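Aspartate-semialdehyde dehydrogenase (Vibrio cholerae, PDB 2QZ9) catalyses the NADPH-dependent reductive dephosphorylation of L-aspartyl-4-phosphate to L-aspartate-semialdehyde, a shared early step in making lysine, methionine and threonine. Local coordinates at the interface of chains A and B. Numbering follows the deposited sequence. Chains: chain A/B, Aspartate-semialdehyde dehydrogenase.

Contact 1: the interface of chains A and B. Residues chain A 249, 300-302, 308; chain B 151, 231-232.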
# COMPACT_ATOMS: atom_id res chain seq x y z
N HIS A 249 -3.18 -1.62 11.62
CA HIS A 249 -2.87 -0.79 12.78
C HIS A 249 -4.05 -0.88 13.76
O HIS A 249 -5.11 -0.26 13.56
CB HIS A 249 -2.66 0.68 12.36
CG HIS A 249 -1.50 0.92 11.43
ND1 HIS A 249 -1.17 2.18 10.97
CD2 HIS A 249 -0.58 0.08 10.88
CE1 HIS A 249 -0.11 2.11 10.19
NE2 HIS A 249 0.27 0.84 10.12
N ASP A 300 2.48 0.39 18.70
CA ASP A 300 2.09 1.65 18.11
C ASP A 300 2.57 2.75 19.04
O ASP A 300 2.18 2.82 20.20
CB ASP A 300 0.57 1.66 17.99
CG ASP A 300 0.01 2.92 17.39
OD1 ASP A 300 0.75 3.87 17.08
OD2 ASP A 300 -1.23 2.94 17.20
N ILE A 301 3.45 3.61 18.53
CA ILE A 301 3.99 4.70 19.36
C ILE A 301 3.03 5.87 19.44
O ILE A 301 3.25 6.80 20.21
CB ILE A 301 5.37 5.17 18.87
CG1 ILE A 301 5.33 5.50 17.37
CG2 ILE A 301 6.42 4.11 19.20
CD1 ILE A 301 6.60 6.13 16.84
N SER A 302 1.96 5.83 18.64
CA SER A 302 1.02 6.96 18.54
C SER A 302 -0.20 6.81 19.44
O SER A 302 -1.08 7.67 19.43
CB SER A 302 0.54 7.10 17.09
OG SER A 302 -0.45 6.13 16.80
N ASN A 308 0.84 -2.59 15.61
CA ASN A 308 1.01 -2.59 14.16
C ASN A 308 1.50 -3.93 13.69
O ASN A 308 2.33 -4.56 14.34
CB ASN A 308 2.02 -1.53 13.71
CG ASN A 308 1.46 -0.12 13.76
OD1 ASN A 308 0.44 0.13 14.38
ND2 ASN A 308 2.15 0.81 13.11
N ARG B 151 -4.31 12.67 15.75
CA ARG B 151 -3.60 11.44 15.36
C ARG B 151 -3.69 11.17 13.86
O ARG B 151 -4.73 11.40 13.23
CB ARG B 151 -4.12 10.26 16.19
CG ARG B 151 -3.43 8.90 15.98
CD ARG B 151 -3.83 7.93 17.09
NE ARG B 151 -3.30 6.58 16.91
CZ ARG B 151 -4.01 5.53 16.48
NH1 ARG B 151 -5.30 5.66 16.17
NH2 ARG B 151 -3.43 4.34 16.36
N VAL B 231 1.68 10.31 15.16
CA VAL B 231 1.83 9.81 13.79
C VAL B 231 2.16 8.32 13.82
O VAL B 231 3.09 7.90 14.53
CB VAL B 231 2.93 10.60 13.01
CG1 VAL B 231 2.95 10.19 11.54
CG2 VAL B 231 2.74 12.12 13.17
N ASN B 232 1.41 7.53 13.06
CA ASN B 232 1.60 6.07 13.02
C ASN B 232 1.76 5.56 11.58
O ASN B 232 0.77 5.28 10.90
CB ASN B 232 0.43 5.36 13.73
CG ASN B 232 0.64 3.86 13.87
OD1 ASN B 232 -0.32 3.10 14.04
ND2 ASN B 232 1.89 3.43 13.84
O HOH W 1 -5.39 2.56 14.71

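Contact 2: the interface of chains A and B. Residues chain A 155, 157, 247, 249; chain B 155-157, 247, 249.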
# COMPACT_ATOMS: atom_id res chain seq x y z
N THR A 155 -4.93 -0.86 5.53
CA THR A 155 -4.79 -0.52 4.12
C THR A 155 -4.20 -1.74 3.44
O THR A 155 -3.36 -2.43 4.03
CB THR A 155 -3.92 0.73 3.86
OG1 THR A 155 -2.54 0.43 4.14
CG2 THR A 155 -4.37 1.90 4.74
N TYR A 157 -2.79 -4.11 -0.04
CA TYR A 157 -1.89 -4.11 -1.17
C TYR A 157 -2.33 -5.37 -1.91
O TYR A 157 -1.77 -6.45 -1.71
CB TYR A 157 -0.43 -4.18 -0.67
CG TYR A 157 -0.04 -2.95 0.14
CD1 TYR A 157 -0.54 -2.74 1.44
CD2 TYR A 157 0.82 -1.99 -0.39
CE1 TYR A 157 -0.20 -1.61 2.17
CE2 TYR A 157 1.18 -0.86 0.35
CZ TYR A 157 0.66 -0.68 1.62
OH TYR A 157 0.99 0.44 2.32
N ALA A 247 -1.46 -3.76 5.70
CA ALA A 247 -0.90 -3.02 6.79
C ALA A 247 -2.00 -2.81 7.84
O ALA A 247 -2.97 -2.09 7.58
CB ALA A 247 -0.43 -1.70 6.25
N HIS A 249 -3.18 -1.62 11.62
CA HIS A 249 -2.87 -0.79 12.78
C HIS A 249 -4.05 -0.88 13.76
O HIS A 249 -5.11 -0.26 13.56
CB HIS A 249 -2.66 0.68 12.36
CG HIS A 249 -1.50 0.92 11.43
ND1 HIS A 249 -1.17 2.18 10.97
CD2 HIS A 249 -0.58 0.08 10.88
CE1 HIS A 249 -0.11 2.11 10.19
NE2 HIS A 249 0.27 0.84 10.12
N THR B 155 -0.19 4.83 5.69
CA THR B 155 0.62 3.81 5.06
C THR B 155 0.92 4.28 3.65
O THR B 155 0.07 4.89 2.99
CB THR B 155 -0.05 2.43 5.01
OG1 THR B 155 -1.16 2.50 4.11
CG2 THR B 155 -0.53 1.98 6.39
N THR B 156 2.14 4.00 3.18
CA THR B 156 2.60 4.58 1.94
C THR B 156 2.70 3.55 0.82
O THR B 156 2.76 2.35 1.07
CB THR B 156 3.96 5.29 2.10
OG1 THR B 156 4.96 4.31 2.39
CG2 THR B 156 3.89 6.31 3.21
N TYR B 157 2.67 4.05 -0.41
CA TYR B 157 2.85 3.26 -1.61
C TYR B 157 3.99 3.99 -2.34
O TYR B 157 3.73 4.90 -3.11
CB TYR B 157 1.52 3.27 -2.39
CG TYR B 157 0.42 2.59 -1.60
CD1 TYR B 157 -0.12 3.18 -0.45
CD2 TYR B 157 -0.05 1.34 -1.98
CE1 TYR B 157 -1.11 2.54 0.29
CE2 TYR B 157 -1.05 0.70 -1.26
CZ TYR B 157 -1.57 1.30 -0.13
OH TYR B 157 -2.53 0.63 0.60
N ALA B 247 -2.05 6.38 1.84
CA ALA B 247 -3.35 6.21 2.45
C ALA B 247 -3.32 6.87 3.84
O ALA B 247 -2.60 6.41 4.72
CB ALA B 247 -3.63 4.73 2.55
N HIS B 249 -5.33 8.30 7.24
CA HIS B 249 -6.54 8.22 8.06
C HIS B 249 -6.30 9.12 9.28
O HIS B 249 -5.60 8.72 10.20
CB HIS B 249 -6.82 6.77 8.52
CG HIS B 249 -7.01 5.78 7.40
ND1 HIS B 249 -7.15 4.42 7.63
CD2 HIS B 249 -7.09 5.94 6.06
CE1 HIS B 249 -7.31 3.79 6.47
NE2 HIS B 249 -7.26 4.69 5.51

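Contact 1: the interface of chains A and B
B:Arg151 meets A:Asp300 in a salt bridge that shows how one guanidinium can engage two polar residues of one loop, an acid and a serine, across a dimer interface. Its NH2 gives a hydrogen bond of 2.7 Å to carboxylate oxygen OD2 of A:Asp300, lying close to the guanidinium plane and using the syn lone pair. On the same group, NE donates to the hydroxyl OG of A:Ser302 at 2.9 Å, fairly straight at 158°. A:Asp300 sends CG away from its backbone N (chi1 -180°), which carries the carboxylate across to the arginine.

B:Asn232 lies beside this pair, its amide stacked on the A:Asp300 carboxylate with planes 20° apart, and meets the amide of A:Asn308 nearly coplanar. As modelled, like atoms face: ND2 of B:Asn232 is 2.7 Å from ND2 of A:Asn308. Turning one amide over would make donor–acceptor pairs, so the assignment of N and O is doubtful here.

Behind the first shell, the A:Ser302 hydroxyl OG donates to OD1 of A:Asp300 at 2.6 Å. The backbone N of A:Ser302 reaches the same oxygen from above the carboxylate plane, at 2.8 Å, and together they probably help hold the carboxylate's rotation. Water 1 joins NH2 of B:Arg151 to the carbonyl O of A:His249, 3.1 Å from each.

In the fold, the loop between strands 292-299 and 306-313 of chain A packs here against strands 151-158 and 230-234 of chain B, in the dimerisation domain.

Contact 2: the interface of chains A and B
A:Thr155 and B:Thr155 face each other across the two-fold axis of the aspartate-semialdehyde dehydrogenase homodimer, where strand 151-158 of the dimerisation domain meets its own copy. Such self-contact illustrates how symmetry makes a residue its own partner. The two hydroxyls reach tip to tip and share a short hydrogen bond, OG1 of A:Thr155 to OG1 of B:Thr155 at 2.5 Å, its direction undecided. A second polar link comes from A:Tyr157, whose phenol OH donates to the backbone O of B:Thr156 at 2.9 Å. That carbonyl lies at the edge of the tyrosine ring, in its plane, whereas the hydroxyl approaches from above the carbonyl plane, 39° out of it.

Aromatic stacking brings the rings of A:Tyr157 and B:Tyr157 in from opposite directions to lie face to face, nearly parallel, with centroids 4.2 Å apart and an offset that brings the rim of each over the other.

Apolar packing flanks the threonine pair. With OG1 of A:Thr155 set between its backbone N and carbonyl carbon (chi1 71°), the methyl branch lies beside the shared hydroxyl bond and is directed towards strand 244-252 of the partner. There CG2 of A:Thr155 touches CB of B:Ala247 at 3.7 Å and CE1 of the B:His249 imidazole at 3.9 Å. The exchanged pairing places CG2 of B:Thr155 3.7 Å from CB of A:Ala247 and 3.8 Å from CE1 of the A:His249 ring, the latter two side chains running antiparallel.

Contacts 1 and 2 have their centres about 12 Å apart and share A:His249, which belongs to strand 244-252 and so ties the two patches through one element. Strand 151-158 of chain B also serves both: its first residue enters contact 1, while its later part reaches the symmetry axis in contact 2. A charged, off-axis contact thus continues into one on the two-fold axis. Contact 2 is nearer to catalysis, its centre about 15 Å from B:Cys131 and 11 Å from B:His244, so dimer formation may help steady strand 244-252, which begins with the predicted proton acceptor B:His244.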